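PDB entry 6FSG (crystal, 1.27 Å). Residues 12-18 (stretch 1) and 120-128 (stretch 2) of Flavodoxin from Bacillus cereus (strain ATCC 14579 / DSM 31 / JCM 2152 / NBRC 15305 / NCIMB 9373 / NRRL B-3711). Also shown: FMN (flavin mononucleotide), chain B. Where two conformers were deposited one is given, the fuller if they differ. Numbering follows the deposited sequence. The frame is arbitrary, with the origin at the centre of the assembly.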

# COMPACT_ATOMS: atom_id res chain seq x y z
N GLY A 12 -12.07 8.47 -1.49
CA GLY A 12 -12.54 7.34 -0.73
C GLY A 12 -12.30 5.97 -1.33
O GLY A 12 -12.47 4.97 -0.62
N ASN A 13 -11.91 5.88 -2.60
CA ASN A 13 -11.80 4.57 -3.25
C ASN A 13 -10.63 3.75 -2.70
O ASN A 13 -10.80 2.56 -2.40
CB ASN A 13 -11.65 4.75 -4.76
CG ASN A 13 -12.86 5.37 -5.38
OD1 ASN A 13 -13.99 5.12 -4.98
ND2 ASN A 13 -12.64 6.18 -6.40
N THR A 14 -9.44 4.34 -2.61
CA THR A 14 -8.30 3.63 -2.01
C THR A 14 -8.55 3.33 -0.54
O THR A 14 -8.11 2.29 -0.04
CB THR A 14 -7.01 4.44 -2.22
OG1 THR A 14 -6.82 4.71 -3.62
CG2 THR A 14 -5.77 3.70 -1.73
N GLU A 15 -9.26 4.20 0.17
CA GLU A 15 -9.58 3.91 1.56
C GLU A 15 -10.53 2.71 1.69
O GLU A 15 -10.39 1.89 2.61
CB GLU A 15 -10.17 5.14 2.25
CG GLU A 15 -10.42 4.95 3.75
CD GLU A 15 -10.49 6.26 4.51
OE1 GLU A 15 -10.39 7.34 3.89
OE2 GLU A 15 -10.64 6.21 5.75
N GLU A 16 -11.50 2.58 0.78
CA GLU A 16 -12.35 1.39 0.79
C GLU A 16 -11.49 0.13 0.65
O GLU A 16 -11.66 -0.84 1.39
CB GLU A 16 -13.39 1.46 -0.34
CG GLU A 16 -14.54 2.43 -0.11
CD GLU A 16 -15.71 2.15 -1.04
OE1 GLU A 16 -15.96 0.97 -1.33
OE2 GLU A 16 -16.38 3.11 -1.49
N MET A 17 -10.55 0.15 -0.30
CA MET A 17 -9.65 -0.99 -0.48
C MET A 17 -8.85 -1.26 0.79
O MET A 17 -8.75 -2.41 1.24
CB MET A 17 -8.70 -0.73 -1.65
CG MET A 17 -9.36 -0.62 -3.02
SD MET A 17 -8.21 -0.12 -4.32
CE MET A 17 -7.26 -1.65 -4.48
N ALA A 18 -8.29 -0.21 1.39
CA ALA A 18 -7.47 -0.35 2.59
C ALA A 18 -8.25 -1.02 3.71
O ALA A 18 -7.74 -1.92 4.40
CB ALA A 18 -7.00 1.03 3.03
N GLY A 120 1.48 -5.49 -7.83
CA GLY A 120 0.64 -4.37 -7.43
C GLY A 120 -0.81 -4.62 -7.79
O GLY A 120 -1.13 -5.12 -8.87
N LEU A 121 -1.72 -4.24 -6.88
CA LEU A 121 -3.15 -4.40 -7.08
C LEU A 121 -3.74 -3.05 -7.50
O LEU A 121 -3.67 -2.07 -6.74
CB LEU A 121 -3.84 -4.90 -5.81
CG LEU A 121 -5.38 -4.94 -5.85
CD1 LEU A 121 -5.95 -5.81 -6.98
CD2 LEU A 121 -6.00 -5.37 -4.52
N LYS A 122 -4.30 -3.00 -8.71
CA LYS A 122 -4.90 -1.80 -9.26
C LYS A 122 -6.38 -2.03 -9.51
O LYS A 122 -6.75 -2.98 -10.20
CB LYS A 122 -4.22 -1.42 -10.58
CG LYS A 122 -2.77 -1.01 -10.42
CD LYS A 122 -2.14 -0.68 -11.75
CE LYS A 122 -0.68 -0.26 -11.58
NZ LYS A 122 -0.09 0.27 -12.87
N VAL A 123 -7.21 -1.14 -8.99
CA VAL A 123 -8.66 -1.19 -9.16
C VAL A 123 -9.11 0.11 -9.82
O VAL A 123 -8.63 1.19 -9.45
CB VAL A 123 -9.37 -1.40 -7.81
CG1 VAL A 123 -10.86 -1.10 -7.90
CG2 VAL A 123 -9.14 -2.83 -7.30
N GLU A 124 -10.03 0.00 -10.78
CA GLU A 124 -10.58 1.17 -11.46
C GLU A 124 -11.61 1.87 -10.58
O GLU A 124 -12.66 1.29 -10.27
CB GLU A 124 -11.25 0.70 -12.76
CG GLU A 124 -11.88 1.79 -13.61
CD GLU A 124 -10.88 2.46 -14.53
OE1 GLU A 124 -9.88 1.81 -14.88
OE2 GLU A 124 -11.11 3.63 -14.92
N LEU A 125 -11.33 3.11 -10.21
CA LEU A 125 -12.27 3.97 -9.47
C LEU A 125 -12.86 3.21 -8.28
O LEU A 125 -12.09 2.67 -7.46
CB LEU A 125 -13.29 4.57 -10.44
CG LEU A 125 -12.70 5.50 -11.49
CD1 LEU A 125 -13.81 5.99 -12.44
CD2 LEU A 125 -11.98 6.67 -10.83
N THR A 126 -14.18 3.18 -8.11
CA THR A 126 -14.78 2.56 -6.93
C THR A 126 -14.85 1.05 -7.12
O THR A 126 -15.35 0.58 -8.14
CB THR A 126 -16.19 3.11 -6.67
OG1 THR A 126 -16.16 4.55 -6.66
CG2 THR A 126 -16.77 2.62 -5.34
N PRO A 127 -14.38 0.26 -6.15
CA PRO A 127 -14.44 -1.20 -6.29
C PRO A 127 -15.86 -1.69 -6.51
O PRO A 127 -16.80 -1.24 -5.85
CB PRO A 127 -13.90 -1.71 -4.94
CG PRO A 127 -13.07 -0.62 -4.41
CD PRO A 127 -13.64 0.67 -4.94
N GLU A 128 -16.01 -2.64 -7.43
CA GLU A 128 -17.23 -3.43 -7.55
C GLU A 128 -16.99 -4.77 -6.87
O GLU A 128 -15.94 -5.01 -6.26
CB GLU A 128 -17.65 -3.58 -9.01
CG GLU A 128 -18.32 -2.31 -9.57
CD GLU A 128 -19.14 -2.59 -10.82
OE1 GLU A 128 -18.56 -3.02 -11.83
OE2 GLU A 128 -20.38 -2.38 -10.78
N1 FMN B . -5.30 8.11 -12.13
C2 FMN B . -4.37 7.37 -12.79
O2 FMN B . -4.52 6.15 -12.77
N3 FMN B . -3.28 8.00 -13.39
C4 FMN B . -3.08 9.37 -13.30
O4 FMN B . -2.08 9.86 -13.85
C4A FMN B . -4.06 10.11 -12.59
N5 FMN B . -3.99 11.49 -12.43
C5A FMN B . -4.96 12.18 -11.73
C6 FMN B . -4.91 13.58 -11.61
C7 FMN B . -5.92 14.29 -10.95
C7M FMN B . -5.84 15.79 -10.82
C8 FMN B . -7.02 13.57 -10.45
C8M FMN B . -8.15 14.25 -9.75
C9 FMN B . -7.09 12.19 -10.60
C9A FMN B . -6.07 11.49 -11.24
N10 FMN B . -6.15 10.12 -11.34
C10 FMN B . -5.17 9.46 -12.03
C1' FMN B . -7.36 9.35 -10.85
C2' FMN B . -7.42 8.98 -9.37
O2' FMN B . -6.27 8.27 -8.99
C3' FMN B . -8.67 8.12 -9.18
O3' FMN B . -9.80 8.96 -9.21
C4' FMN B . -8.74 7.31 -7.88
O4' FMN B . -9.94 6.55 -7.80
C5' FMN B . -8.67 8.20 -6.65
O5' FMN B . -8.55 7.33 -5.54
P FMN B . -9.12 7.87 -4.17
O1P FMN B . -8.60 6.96 -3.09
O2P FMN B . -10.61 7.78 -4.23
O3P FMN B . -8.65 9.30 -4.01
O HOH W 1 -14.91 7.26 -7.84

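Where the first turn of a helix lies against the end of a strand and the loop that follows it, packing often divides into an apolar part, in which shapes are fitted together, and a polar part, in which a few directed bonds fix the register. This flavodoxin provides a compact example. The two stretches, at least 104 residues apart in sequence wherever they touch, bury 352 Å² between them, counting both sides. One contributes the start of a helix, N13 to A18, with G12 at its N-cap; the other contributes the strand L121 to E124 and the loop leading to E128. The closest pair of CA atoms is that of N13 and T126, 5.1 Å apart.

The helical periodicity decides which residues meet the other stretch. N13, E16 and M17 direct their CA-to-CB bonds toward it, whereas T14 points away. The bond from M17 N to N13 O, 3.2 Å long, belongs to the turn that brings N13 and M17 onto the same side. On the strand, alternation does the corresponding work: L121 and V123 point toward the helix, and K122 and E124 point away.

M17 is the principal bump, and the hollow it occupies is lined by L121 CD2, V123 CG2 and P127 CG. Its side chain, m at chi1, t at chi2 and p at chi3, reaches out so that the terminal methyl settles against two branched residues, with M17 CE 3.6 Å from V123 CG2 and 3.9 Å from L121 CD2. L121 and V123, with K122 between them in sequence, present methyl groups that M17 CE touches at once, in the angle between them rather than between two opposed walls. Nearer its root, the same side chain meets the proline ring, M17 CG lying 4.0 Å from P127 CG. Methionine thus spans the contact from strand to loop, and its pairings are van der Waals contacts between apolar surfaces.

P127 is a compact, puckered bump of a different kind. Besides touching M17, its CD lies by the first helical turn: P127 CD is 4.3 Å from N13 O and 4.3 Å from E16 OE1. E16 borders the contact with its carboxylate, E16 OE2 approaching T126 CG2 at 3.9 Å without forming a polar bond there.

At N13 the fit becomes directional. The backbone of L125 comes close, its O 3.4 Å from N13 CB, and T126 OG1 donates a hydrogen bond to N13 OD1 at 2.8 Å, the sole direct hydrogen bond between the stretches. A water reinforces it, accepting from N13 ND2 at 2.9 Å and donating to T126 OG1 at 3.2 Å. The threonine hydroxyl therefore donates one hydrogen bond and accepts another.

The side-chain amide of N13 also reaches the cofactor: N13 ND2 donates to FMN O4' at 3.1 Å. From the backbone, N13 N donates to FMN O2P and T14 N to FMN O1P, each at 2.8 Å. One asparagine side chain consequently joins helix, loop and ligand, while M17 fills the hollow lined by L121, V123 and P127.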